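Local structure of uncharacterized protein (Chaetomium thermophilum, 3LPZ) at residues A[38-42]-A[54-58]; A[78-82]-A[116-121]; A[171-177]-A[189-193]; A[210-215]-A[234-239]. The protein is a Get4 protein with an alpha-solenoid fold that probably takes part in tail-anchored protein biogenesis in the Get pathway, binding Get5. One frame throughout, in Å; residues are numbered along the deposited sequence.

Contact 1: residues A[38-42]-A[54-58]; sequences TRLVA and AVDIL
Both segments are regular alpha-helix, with phi/psi near -60/-45. Residues 38-42 lie on helix 28-47 and residues 54-58 on helix 51-67. The short axes run antiparallel (167°), 9.5 Å apart. The register is set by Ala42 and Ala54, CA atoms 4.5 Å apart. Ala42 points its CB at the other helix, 3.8 Å from Leu58 CG and 4.4 Å from Ala54 CB. Leu58 is mt (chi1 -68°, chi2 170°), which brings its end nearer to helix 28-47. Ile57 is also mt. Ile57 CD1 lies 3.9 Å from CG1 of Val41 (t), and Ile57 CG2 lies 3.5 Å from Thr38 CG2. Thr38 takes the m rotamer, so its methyl faces Ile57 while OG1 bonds back to the carbonyl of Ala34. This is a helical hairpin near the start of the alpha-solenoid. Helix 11-25 also packs on Ile57, and helix 71-88 on Leu58. The side chains meet carbon to carbon, so the pairing rests on apolar burial, and small Ala42 and Ala54 let their backbones come close.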
loop_
_atom_site.group_PDB
_atom_site.type_symbol
_atom_site.label_atom_id
_atom_site.label_comp_id
_atom_site.label_asym_id
_atom_site.label_seq_id
_atom_site.Cartn_x
_atom_site.Cartn_y
_atom_site.Cartn_z
ATOM N N THR A 38 6.536 -33.253 8.333
ATOM C CA THR A 38 7.325 -32.212 7.629
ATOM C C THR A 38 8.000 -31.258 8.632
ATOM O O THR A 38 9.172 -30.907 8.470
ATOM C CB THR A 38 6.448 -31.428 6.621
ATOM O OG1 THR A 38 5.840 -32.361 5.708
ATOM C CG2 THR A 38 7.273 -30.387 5.804
ATOM N N ARG A 39 7.261 -30.830 9.660
ATOM C CA ARG A 39 7.822 -29.946 10.699
ATOM C C ARG A 39 9.021 -30.587 11.370
ATOM O O ARG A 39 10.026 -29.907 11.614
ATOM C CB ARG A 39 6.798 -29.634 11.807
ATOM C CG ARG A 39 5.609 -28.803 11.382
ATOM C CD ARG A 39 4.699 -28.605 12.613
ATOM N NE ARG A 39 5.416 -28.016 13.749
ATOM C CZ ARG A 39 5.186 -28.294 15.040
ATOM N NH1 ARG A 39 4.271 -29.204 15.392
ATOM N NH2 ARG A 39 5.905 -27.676 15.981
ATOM N N LEU A 40 8.893 -31.868 11.730
ATOM C CA LEU A 40 9.976 -32.573 12.395
ATOM C C LEU A 40 11.215 -32.671 11.481
ATOM O O LEU A 40 12.319 -32.374 11.912
ATOM C CB LEU A 40 9.528 -33.968 12.872
ATOM C CG LEU A 40 10.409 -34.739 13.866
ATOM C CD1 LEU A 40 10.513 -34.053 15.269
ATOM C CD2 LEU A 40 9.860 -36.172 14.026
ATOM N N VAL A 41 11.024 -33.066 10.229
ATOM C CA VAL A 41 12.156 -33.190 9.315
ATOM C C VAL A 41 12.858 -31.823 9.090
ATOM O O VAL A 41 14.113 -31.729 9.157
ATOM C CB VAL A 41 11.706 -33.827 7.979
ATOM C CG1 VAL A 41 12.820 -33.831 6.990
ATOM C CG2 VAL A 41 11.216 -35.265 8.230
ATOM N N ALA A 42 12.056 -30.783 8.820
ATOM C CA ALA A 42 12.590 -29.449 8.627
ATOM C C ALA A 42 13.352 -28.975 9.879
ATOM O O ALA A 42 14.447 -28.394 9.764
ATOM C CB ALA A 42 11.462 -28.443 8.286
ATOM N N ALA A 54 15.822 -27.080 4.932
ATOM C CA ALA A 54 14.609 -26.799 5.674
ATOM C C ALA A 54 13.658 -25.958 4.816
ATOM O O ALA A 54 12.461 -26.224 4.783
ATOM C CB ALA A 54 14.927 -26.067 6.972
ATOM N N VAL A 55 14.204 -24.932 4.152
ATOM C CA VAL A 55 13.431 -24.039 3.307
ATOM C C VAL A 55 12.786 -24.775 2.130
ATOM O O VAL A 55 11.600 -24.561 1.844
ATOM C CB VAL A 55 14.298 -22.820 2.799
ATOM C CG1 VAL A 55 13.654 -22.138 1.557
ATOM C CG2 VAL A 55 14.501 -21.809 3.910
ATOM N N ASP A 56 13.552 -25.615 1.434
ATOM C CA ASP A 56 13.012 -26.310 0.254
ATOM C C ASP A 56 11.880 -27.233 0.705
ATOM O O ASP A 56 10.828 -27.275 0.075
ATOM C CB ASP A 56 14.084 -27.123 -0.482
ATOM C CG ASP A 56 15.030 -26.262 -1.318
ATOM O OD1 ASP A 56 14.743 -25.081 -1.590
ATOM O OD2 ASP A 56 16.092 -26.779 -1.702
ATOM N N ILE A 57 12.097 -27.949 1.809
ATOM C CA ILE A 57 11.069 -28.836 2.365
ATOM C C ILE A 57 9.786 -28.080 2.742
ATOM O O ILE A 57 8.691 -28.448 2.302
ATOM C CB ILE A 57 11.601 -29.639 3.575
ATOM C CG1 ILE A 57 12.683 -30.624 3.092
ATOM C CG2 ILE A 57 10.444 -30.387 4.290
ATOM C CD1 ILE A 57 13.568 -31.153 4.197
ATOM N N LEU A 58 9.923 -27.035 3.552
ATOM C CA LEU A 58 8.747 -26.250 3.975
ATOM C C LEU A 58 8.014 -25.603 2.796
ATOM O O LEU A 58 6.772 -25.638 2.734
ATOM C CB LEU A 58 9.158 -25.179 5.014
ATOM C CG LEU A 58 9.597 -25.805 6.346
ATOM C CD1 LEU A 58 10.235 -24.765 7.270
ATOM C CD2 LEU A 58 8.425 -26.480 7.040
#

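Contact 2: residues A[78-82]-A[116-121]; sequences AVLLV and RFVKEM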
loop_
_atom_site.group_PDB
_atom_site.type_symbol
_atom_site.label_atom_id
_atom_site.label_comp_id
_atom_site.label_asym_id
_atom_site.label_seq_id
_atom_site.Cartn_x
_atom_site.Cartn_y
_atom_site.Cartn_z
ATOM N N ALA A 78 3.641 -22.410 5.845
ATOM C CA ALA A 78 4.094 -21.180 5.175
ATOM C C ALA A 78 4.599 -20.172 6.209
ATOM O O ALA A 78 5.590 -19.489 5.981
ATOM C CB ALA A 78 2.967 -20.567 4.299
ATOM N N VAL A 79 3.913 -20.071 7.346
ATOM C CA VAL A 79 4.391 -19.205 8.452
ATOM C C VAL A 79 5.732 -19.715 9.001
ATOM O O VAL A 79 6.652 -18.912 9.287
ATOM C CB VAL A 79 3.299 -19.064 9.589
ATOM C CG1 VAL A 79 3.833 -18.323 10.827
ATOM C CG2 VAL A 79 2.057 -18.326 9.034
ATOM N N LEU A 80 5.866 -21.042 9.131
ATOM C CA LEU A 80 7.117 -21.645 9.615
ATOM C C LEU A 80 8.263 -21.334 8.639
ATOM O O LEU A 80 9.399 -21.142 9.037
ATOM C CB LEU A 80 6.943 -23.164 9.774
ATOM C CG LEU A 80 8.064 -23.957 10.448
ATOM C CD1 LEU A 80 8.448 -23.326 11.792
ATOM C CD2 LEU A 80 7.671 -25.447 10.614
ATOM N N LEU A 81 7.938 -21.277 7.350
ATOM C CA LEU A 81 8.912 -20.981 6.328
ATOM C C LEU A 81 9.498 -19.582 6.559
ATOM O O LEU A 81 10.711 -19.388 6.454
ATOM C CB LEU A 81 8.268 -21.072 4.931
ATOM C CG LEU A 81 9.111 -20.569 3.736
ATOM C CD1 LEU A 81 10.411 -21.408 3.601
ATOM C CD2 LEU A 81 8.290 -20.550 2.420
ATOM N N VAL A 82 8.631 -18.606 6.837
ATOM C CA VAL A 82 9.097 -17.247 7.131
ATOM C C VAL A 82 9.959 -17.284 8.385
ATOM O O VAL A 82 11.010 -16.650 8.419
ATOM C CB VAL A 82 7.937 -16.237 7.379
ATOM C CG1 VAL A 82 8.506 -14.849 7.755
ATOM C CG2 VAL A 82 7.048 -16.122 6.139
ATOM N N ARG A 116 -2.078 -13.864 9.031
ATOM C CA ARG A 116 -0.835 -14.064 9.788
ATOM C C ARG A 116 0.352 -14.213 8.829
ATOM O O ARG A 116 1.393 -13.606 9.039
ATOM C CB ARG A 116 -0.937 -15.294 10.699
ATOM C CG ARG A 116 0.244 -15.498 11.685
ATOM C CD ARG A 116 0.066 -16.816 12.448
ATOM N NE ARG A 116 1.183 -17.158 13.334
ATOM C CZ ARG A 116 2.140 -16.313 13.700
ATOM N NH1 ARG A 116 2.113 -15.065 13.262
ATOM N NH2 ARG A 116 3.119 -16.717 14.501
ATOM N N PHE A 117 0.194 -15.013 7.777
ATOM C CA PHE A 117 1.284 -15.214 6.816
ATOM C C PHE A 117 1.719 -13.866 6.218
ATOM O O PHE A 117 2.921 -13.573 6.155
ATOM C CB PHE A 117 0.891 -16.188 5.710
ATOM C CG PHE A 117 1.939 -16.350 4.657
ATOM C CD1 PHE A 117 3.146 -17.007 4.940
ATOM C CD2 PHE A 117 1.753 -15.801 3.380
ATOM C CE1 PHE A 117 4.150 -17.156 3.947
ATOM C CE2 PHE A 117 2.757 -15.942 2.391
ATOM C CZ PHE A 117 3.955 -16.630 2.685
ATOM N N VAL A 118 0.748 -13.046 5.803
ATOM C CA VAL A 118 1.060 -11.767 5.159
ATOM C C VAL A 118 1.790 -10.858 6.132
ATOM O O VAL A 118 2.807 -10.249 5.779
ATOM C CB VAL A 118 -0.200 -11.065 4.544
ATOM C CG1 VAL A 118 0.060 -9.548 4.268
ATOM C CG2 VAL A 118 -0.633 -11.810 3.237
ATOM N N LYS A 119 1.277 -10.773 7.359
ATOM C CA LYS A 119 1.937 -10.010 8.401
ATOM C C LYS A 119 3.387 -10.464 8.639
ATOM O O LYS A 119 4.300 -9.624 8.693
ATOM C CB LYS A 119 1.132 -10.112 9.696
ATOM C CG LYS A 119 1.428 -9.053 10.715
ATOM C CD LYS A 119 2.503 -9.475 11.719
ATOM C CE LYS A 119 2.574 -8.466 12.880
ATOM N NZ LYS A 119 3.999 -8.149 13.242
ATOM N N GLU A 120 3.597 -11.774 8.776
ATOM C CA GLU A 120 4.939 -12.292 9.065
ATOM C C GLU A 120 5.906 -12.023 7.919
ATOM O O GLU A 120 7.041 -11.585 8.155
ATOM C CB GLU A 120 4.911 -13.791 9.409
ATOM C CG GLU A 120 4.124 -14.110 10.716
ATOM C CD GLU A 120 4.761 -13.527 11.992
ATOM O OE1 GLU A 120 5.979 -13.235 12.032
ATOM O OE2 GLU A 120 4.027 -13.356 12.972
ATOM N N MET A 121 5.452 -12.302 6.700
ATOM C CA MET A 121 6.254 -12.190 5.486
ATOM C C MET A 121 6.720 -10.719 5.291
ATOM O O MET A 121 7.906 -10.446 5.031
ATOM C CB MET A 121 5.380 -12.680 4.304
ATOM C CG MET A 121 5.913 -12.447 2.898
ATOM S SD MET A 121 4.661 -12.761 1.608
ATOM C CE MET A 121 3.645 -11.276 1.611
#
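Phe117 lays its ring along one side of residues 78-82. Phe117 CD1 is 3.6 Å from Ala78 CB, and Phe117 CE1 is 3.8 Å from Val82 CG2. Ala78 O meets the ring at its edge, 3.4 Å from Phe117 CE1. The two segments belong to helices 71-88 and 112-128 of the alpha-solenoid. They run parallel, at 10° with axes 9.4 Å apart, and helix 94-104 comes between them in the chain. Parallel packing of alternate helices is the pattern of stacked helical hairpins, in keeping with the TPR-like clan of this family. Leu100 of helix 94-104 touches both Val82 and Phe117, so three helices share this core. Val79 and Val82 are both t and fill the space between the backbones. Val79 CG2 comes within 3.9 Å of Phe117 CA, and Val82 CG2 within 4.1 Å of Met121 CA. The outer margin is polar. Glu120 forms a salt bridge with Arg86 through OE1 and another with Arg116, one turn back on its own helix, where Arg116 NH1 and Glu120 OE2 are 2.6 Å apart. Val79 CG1 lies over one face of the Arg116 guanidinium, 3.8 Å from Arg116 NE.

Contact 3: residues A[171-177]-A[189-193]; sequences ARMEYEW and YCARA
Glu174, Tyr189 and Trp177 bury the most surface here. Residues 171-177 are alpha-helical, with phi/psi near -63/-42. Residues 189-193 are also helical, but Ala193 departs to -95/-23, with Ala193 N bonded to Cys190 O at 3.0 Å. The axes cross at 158°, nearly antiparallel, 8.7 Å apart. The CA atoms pair Glu174 with Tyr189 at 5.4 Å and Ala171 with Ala193 at 5.3 Å. Glu174 (mm, chi3 -13°) has CB 3.4 Å from Tyr189 O and CG 3.7 Å from Ala193 CB. Glu174 OE1 is 4.1 Å from Arg192 NE, beyond a salt bridge; Arg192 instead pairs with Glu156. Helices 166-179 and 186-199 form one antiparallel hairpin of the alpha-solenoid, with helix 152-159 packed against Trp177. Tyr189 (m, chi2 -82°) sets CE1 over one face of the indole, 3.7 Å from Trp177 CG. Trp177 has chi1 -149° and chi2 -4°, and the ring planes meet obliquely at 56°. One water donates to Trp177 O (2.8 Å) and Tyr189 OH (2.7 Å); that hydroxyl also bonds to Asp181.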
loop_
_atom_site.group_PDB
_atom_site.type_symbol
_atom_site.label_atom_id
_atom_site.label_comp_id
_atom_site.label_asym_id
_atom_site.label_seq_id
_atom_site.Cartn_x
_atom_site.Cartn_y
_atom_site.Cartn_z
ATOM N N ALA A 171 -4.558 3.550 -8.976
ATOM C CA ALA A 171 -5.403 4.526 -9.670
ATOM C C ALA A 171 -6.638 3.849 -10.323
ATOM O O ALA A 171 -7.759 4.377 -10.247
ATOM C CB ALA A 171 -4.570 5.283 -10.721
ATOM N N ARG A 172 -6.431 2.685 -10.934
ATOM C CA ARG A 172 -7.556 1.913 -11.531
ATOM C C ARG A 172 -8.515 1.366 -10.486
ATOM O O ARG A 172 -9.736 1.331 -10.707
ATOM C CB ARG A 172 -7.039 0.769 -12.410
ATOM C CG ARG A 172 -6.451 1.273 -13.713
ATOM C CD ARG A 172 -6.109 0.130 -14.704
ATOM N NE ARG A 172 -5.216 0.614 -15.767
ATOM C CZ ARG A 172 -5.598 1.399 -16.779
ATOM N NH1 ARG A 172 -6.858 1.818 -16.876
ATOM N NH2 ARG A 172 -4.716 1.780 -17.698
ATOM N N MET A 173 -7.978 0.985 -9.334
ATOM C CA MET A 173 -8.812 0.593 -8.194
ATOM C C MET A 173 -9.633 1.790 -7.685
ATOM O O MET A 173 -10.834 1.670 -7.464
ATOM C CB MET A 173 -7.965 -0.011 -7.068
ATOM C CG MET A 173 -8.785 -0.519 -5.853
ATOM S SD MET A 173 -7.933 -0.259 -4.274
ATOM C CE MET A 173 -8.337 1.477 -4.076
ATOM N N GLU A 174 -8.988 2.933 -7.500
ATOM C CA GLU A 174 -9.716 4.142 -7.108
ATOM C C GLU A 174 -10.771 4.516 -8.145
ATOM O O GLU A 174 -11.849 4.971 -7.778
ATOM C CB GLU A 174 -8.798 5.348 -6.826
ATOM C CG GLU A 174 -7.728 5.197 -5.689
ATOM C CD GLU A 174 -8.274 4.961 -4.297
ATOM O OE1 GLU A 174 -9.491 5.133 -4.050
ATOM O OE2 GLU A 174 -7.467 4.586 -3.425
ATOM N N TYR A 175 -10.462 4.360 -9.430
ATOM C CA TYR A 175 -11.459 4.625 -10.457
ATOM C C TYR A 175 -12.654 3.648 -10.348
ATOM O O TYR A 175 -13.806 4.073 -10.468
ATOM C CB TYR A 175 -10.883 4.579 -11.894
ATOM C CG TYR A 175 -11.868 5.200 -12.841
ATOM C CD1 TYR A 175 -11.987 6.583 -12.905
ATOM C CD2 TYR A 175 -12.727 4.427 -13.614
ATOM C CE1 TYR A 175 -12.898 7.197 -13.720
ATOM C CE2 TYR A 175 -13.678 5.051 -14.467
ATOM C CZ TYR A 175 -13.750 6.444 -14.487
ATOM O OH TYR A 175 -14.647 7.111 -15.289
ATOM N N GLU A 176 -12.390 2.356 -10.137
ATOM C CA GLU A 176 -13.488 1.371 -9.932
ATOM C C GLU A 176 -14.343 1.737 -8.726
ATOM O O GLU A 176 -15.586 1.623 -8.747
ATOM C CB GLU A 176 -12.964 -0.068 -9.777
ATOM C CG GLU A 176 -12.415 -0.673 -11.066
ATOM C CD GLU A 176 -13.444 -0.695 -12.215
ATOM O OE1 GLU A 176 -14.590 -1.167 -12.009
ATOM O OE2 GLU A 176 -13.107 -0.229 -13.323
ATOM N N TRP A 177 -13.684 2.183 -7.669
ATOM C CA TRP A 177 -14.398 2.598 -6.474
ATOM C C TRP A 177 -15.257 3.837 -6.744
ATOM O O TRP A 177 -16.416 3.900 -6.338
ATOM C CB TRP A 177 -13.415 2.890 -5.353
ATOM C CG TRP A 177 -13.900 2.623 -3.970
ATOM C CD1 TRP A 177 -15.159 2.222 -3.579
ATOM C CD2 TRP A 177 -13.119 2.725 -2.778
ATOM N NE1 TRP A 177 -15.203 2.079 -2.201
ATOM C CE2 TRP A 177 -13.960 2.367 -1.688
ATOM C CE3 TRP A 177 -11.787 3.101 -2.521
ATOM C CZ2 TRP A 177 -13.506 2.367 -0.354
ATOM C CZ3 TRP A 177 -11.330 3.082 -1.205
ATOM C CH2 TRP A 177 -12.191 2.718 -0.131
ATOM N N TYR A 189 -11.592 10.448 -5.206
ATOM C CA TYR A 189 -10.953 9.176 -5.494
ATOM C C TYR A 189 -9.617 9.386 -6.143
ATOM O O TYR A 189 -8.663 8.650 -5.854
ATOM C CB TYR A 189 -11.866 8.276 -6.332
ATOM C CG TYR A 189 -13.072 7.834 -5.516
ATOM C CD1 TYR A 189 -12.981 6.749 -4.635
ATOM C CD2 TYR A 189 -14.274 8.555 -5.555
ATOM C CE1 TYR A 189 -14.083 6.361 -3.851
ATOM C CE2 TYR A 189 -15.370 8.171 -4.782
ATOM C CZ TYR A 189 -15.263 7.080 -3.935
ATOM O OH TYR A 189 -16.331 6.714 -3.163
ATOM N N CYS A 190 -9.510 10.424 -6.964
ATOM C CA CYS A 190 -8.213 10.760 -7.527
ATOM C C CYS A 190 -7.213 11.082 -6.400
ATOM O O CYS A 190 -6.072 10.591 -6.431
ATOM C CB CYS A 190 -8.336 11.926 -8.531
ATOM S SG CYS A 190 -6.820 12.216 -9.436
ATOM N N ALA A 191 -7.668 11.853 -5.400
ATOM C CA ALA A 191 -6.834 12.249 -4.271
ATOM C C ALA A 191 -6.356 11.054 -3.462
ATOM O O ALA A 191 -5.237 11.058 -3.024
ATOM C CB ALA A 191 -7.531 13.267 -3.377
ATOM N N ARG A 192 -7.198 10.029 -3.296
ATOM C CA ARG A 192 -6.786 8.779 -2.624
ATOM C C ARG A 192 -5.662 8.031 -3.344
ATOM O O ARG A 192 -4.951 7.244 -2.707
ATOM C CB ARG A 192 -7.987 7.844 -2.390
ATOM C CG ARG A 192 -9.060 8.458 -1.461
ATOM C CD ARG A 192 -10.170 7.426 -1.117
ATOM N NE ARG A 192 -9.703 6.423 -0.155
ATOM C CZ ARG A 192 -9.567 6.636 1.155
ATOM N NH1 ARG A 192 -9.861 7.824 1.703
ATOM N NH2 ARG A 192 -9.148 5.649 1.941
ATOM N N ALA A 193 -5.512 8.249 -4.655
ATOM C CA ALA A 193 -4.413 7.620 -5.427
ATOM C C ALA A 193 -3.207 8.512 -5.548
ATOM O O ALA A 193 -2.119 7.998 -5.811
ATOM C CB ALA A 193 -4.865 7.266 -6.844
HETATM O O HOH W 1 -17.707 4.451 -3.891
#

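Contact 4: residues A[210-215]-A[234-239]; sequences YRIFTS and AELRIF
Residues 210-215, on helix 203-220, are alpha-helical, with phi/psi near -63/-45. Residues 235-239 are extended, phi/psi from -50/118 at Glu235 to -118/104 at Phe239, and include strand 237-238. The nearest CA pairs are Arg211 with Glu235, 6.4 Å, and Thr214 with Arg237, 7.4 Å. Tyr210 (t, chi2 81°) turns its ring edge to the extended backbone. Tyr210 OH accepts a hydrogen bond from Arg237 N, at 2.9 Å, and also bonds to Ser249. Arg211 (mtm) runs beside Glu235, with Arg211 CD 3.3 Å from Glu235 OE2. A water joins Arg211 NH1 (3.2 Å, weak) to Glu235 O (3.0 Å). Strand 237-238 pairs antiparallel with strand 227-228. The two form a small beta-hairpin, in the chain between solenoid helices 203-220 and 243-256, and one arm sits on helix 203-220 here. Arg237 (mtt, chi4 100°) points toward the helix. Thr214 OG1 (chi1 p) donates to Tyr210 O at 2.8 Å and accepts from Arg237 NH1 at 3.0 Å. Thr214 CG2 meets Phe239 CE2 at 4.0 Å. Ser215 OG (chi1 m) bonds to Arg211 O, 2.9 Å, and Ser215 CA lies over one face of the Arg237 guanidinium. Arg237 NH2 also forms a salt bridge with Glu235 OE1 at 3.2 Å.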
loop_
_atom_site.group_PDB
_atom_site.type_symbol
_atom_site.label_atom_id
_atom_site.label_comp_id
_atom_site.label_asym_id
_atom_site.label_seq_id
_atom_site.Cartn_x
_atom_site.Cartn_y
_atom_site.Cartn_z
ATOM N N TYR A 210 -2.141 9.936 -11.074
ATOM C CA TYR A 210 -2.930 11.020 -11.632
ATOM C C TYR A 210 -3.213 10.811 -13.135
ATOM O O TYR A 210 -4.349 10.941 -13.609
ATOM C CB TYR A 210 -2.173 12.322 -11.419
ATOM C CG TYR A 210 -2.723 13.460 -12.228
ATOM C CD1 TYR A 210 -3.852 14.160 -11.798
ATOM C CD2 TYR A 210 -2.115 13.831 -13.444
ATOM C CE1 TYR A 210 -4.378 15.199 -12.558
ATOM C CE2 TYR A 210 -2.638 14.882 -14.202
ATOM C CZ TYR A 210 -3.767 15.558 -13.744
ATOM O OH TYR A 210 -4.274 16.601 -14.498
ATOM N N ARG A 211 -2.184 10.449 -13.886
ATOM C CA ARG A 211 -2.371 10.272 -15.322
ATOM C C ARG A 211 -3.319 9.094 -15.597
ATOM O O ARG A 211 -4.243 9.207 -16.400
ATOM C CB ARG A 211 -1.018 10.081 -16.011
ATOM C CG ARG A 211 -0.161 11.362 -15.940
ATOM C CD ARG A 211 1.027 11.287 -16.878
ATOM N NE ARG A 211 2.146 10.567 -16.305
ATOM C CZ ARG A 211 3.271 11.154 -15.885
ATOM N NH1 ARG A 211 3.431 12.480 -15.964
ATOM N NH2 ARG A 211 4.247 10.415 -15.393
ATOM N N ILE A 212 -3.108 7.979 -14.918
ATOM C CA ILE A 212 -3.997 6.813 -15.101
ATOM C C ILE A 212 -5.443 7.123 -14.729
ATOM O O ILE A 212 -6.381 6.785 -15.496
ATOM C CB ILE A 212 -3.481 5.561 -14.346
ATOM C CG1 ILE A 212 -2.108 5.097 -14.900
ATOM C CG2 ILE A 212 -4.523 4.415 -14.343
ATOM C CD1 ILE A 212 -2.086 4.560 -16.386
ATOM N N PHE A 213 -5.650 7.757 -13.577
ATOM C CA PHE A 213 -7.022 7.986 -13.108
ATOM C C PHE A 213 -7.740 8.938 -14.094
ATOM O O PHE A 213 -8.881 8.684 -14.512
ATOM C CB PHE A 213 -7.022 8.598 -11.695
ATOM C CG PHE A 213 -8.386 8.808 -11.130
ATOM C CD1 PHE A 213 -9.126 9.956 -11.445
ATOM C CD2 PHE A 213 -8.950 7.850 -10.267
ATOM C CE1 PHE A 213 -10.426 10.150 -10.906
ATOM C CE2 PHE A 213 -10.228 8.031 -9.734
ATOM C CZ PHE A 213 -10.976 9.180 -10.057
ATOM N N THR A 214 -7.085 10.052 -14.420
ATOM C CA THR A 214 -7.690 11.010 -15.334
ATOM C C THR A 214 -7.862 10.481 -16.766
ATOM O O THR A 214 -8.823 10.857 -17.413
ATOM C CB THR A 214 -6.996 12.395 -15.311
ATOM O OG1 THR A 214 -5.619 12.274 -15.724
ATOM C CG2 THR A 214 -7.100 13.001 -13.896
ATOM N N SER A 215 -6.958 9.615 -17.249
ATOM C CA SER A 215 -7.192 8.968 -18.558
ATOM C C SER A 215 -8.429 8.088 -18.498
ATOM O O SER A 215 -9.183 8.057 -19.449
ATOM C CB SER A 215 -6.013 8.106 -19.013
ATOM O OG SER A 215 -4.921 8.968 -19.179
ATOM N N ALA A 234 3.757 14.252 -20.502
ATOM C CA ALA A 234 3.341 14.538 -19.122
ATOM C C ALA A 234 1.948 15.189 -19.120
ATOM O O ALA A 234 1.799 16.392 -18.904
ATOM C CB ALA A 234 4.380 15.418 -18.410
ATOM N N GLU A 235 0.943 14.359 -19.394
ATOM C CA GLU A 235 -0.467 14.745 -19.497
ATOM C C GLU A 235 -0.930 15.575 -18.290
ATOM O O GLU A 235 -0.883 15.119 -17.156
ATOM C CB GLU A 235 -1.335 13.480 -19.621
ATOM C CG GLU A 235 -0.913 12.518 -20.736
ATOM C CD GLU A 235 -0.716 11.086 -20.234
ATOM O OE1 GLU A 235 -1.723 10.356 -20.006
ATOM O OE2 GLU A 235 0.461 10.688 -20.073
ATOM N N LEU A 236 -1.331 16.809 -18.536
ATOM C CA LEU A 236 -1.907 17.625 -17.490
ATOM C C LEU A 236 -3.300 18.059 -17.925
ATOM O O LEU A 236 -3.431 18.871 -18.854
ATOM C CB LEU A 236 -1.044 18.844 -17.187
ATOM C CG LEU A 236 -1.563 19.472 -15.892
ATOM C CD1 LEU A 236 -0.867 18.842 -14.665
ATOM C CD2 LEU A 236 -1.444 21.002 -15.904
ATOM N N ARG A 237 -4.322 17.525 -17.250
ATOM C CA ARG A 237 -5.705 17.718 -17.671
ATOM C C ARG A 237 -6.471 18.663 -16.752
ATOM O O ARG A 237 -6.387 18.578 -15.508
ATOM C CB ARG A 237 -6.442 16.378 -17.843
ATOM C CG ARG A 237 -5.734 15.415 -18.800
ATOM C CD ARG A 237 -6.447 14.094 -18.876
ATOM N NE ARG A 237 -5.885 13.255 -19.931
ATOM C CZ ARG A 237 -5.017 12.271 -19.720
ATOM N NH1 ARG A 237 -4.611 11.959 -18.484
ATOM N NH2 ARG A 237 -4.555 11.597 -20.757
ATOM N N ILE A 238 -7.207 19.569 -17.384
ATOM C CA ILE A 238 -8.097 20.485 -16.704
ATOM C C ILE A 238 -9.540 20.110 -17.048
ATOM O O ILE A 238 -9.893 19.943 -18.223
ATOM C CB ILE A 238 -7.789 21.956 -17.132
ATOM C CG1 ILE A 238 -6.364 22.318 -16.692
ATOM C CG2 ILE A 238 -8.877 22.954 -16.619
ATOM C CD1 ILE A 238 -6.134 22.346 -15.090
ATOM N N PHE A 239 -10.360 19.980 -16.009
ATOM C CA PHE A 239 -11.786 19.674 -16.148
ATOM C C PHE A 239 -12.597 20.824 -15.585
ATOM O O PHE A 239 -12.741 20.926 -14.367
ATOM C CB PHE A 239 -12.127 18.401 -15.355
ATOM C CG PHE A 239 -11.401 17.191 -15.834
ATOM C CD1 PHE A 239 -11.923 16.417 -16.881
ATOM C CD2 PHE A 239 -10.189 16.818 -15.262
ATOM C CE1 PHE A 239 -11.246 15.303 -17.349
ATOM C CE2 PHE A 239 -9.484 15.680 -15.742
ATOM C CZ PHE A 239 -10.018 14.923 -16.765
HETATM O O HOH W 2 1.258 14.608 -15.105
#

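The four contacts come in series along the chain. Contacts 1 and 2 have centres about 15 Å apart and touch where helix 51-67 meets helix 71-88, with Leu58 CD2 3.8 Å from Leu80 CD2. Contacts 3 and 4 have centres about 13 Å apart and meet through helix 203-220, where Phe213 CD1 lies 3.6 Å from Cys190 CB. The centres of contacts 2 and 3 are about 29 Å apart. Contacts 1 and 4 lie on opposite sides of the chain's centre, about 51 Å between centres. This spacing fits an elongated solenoid in which each helix packs on those near it in the chain, leaving long surfaces that could serve several partners.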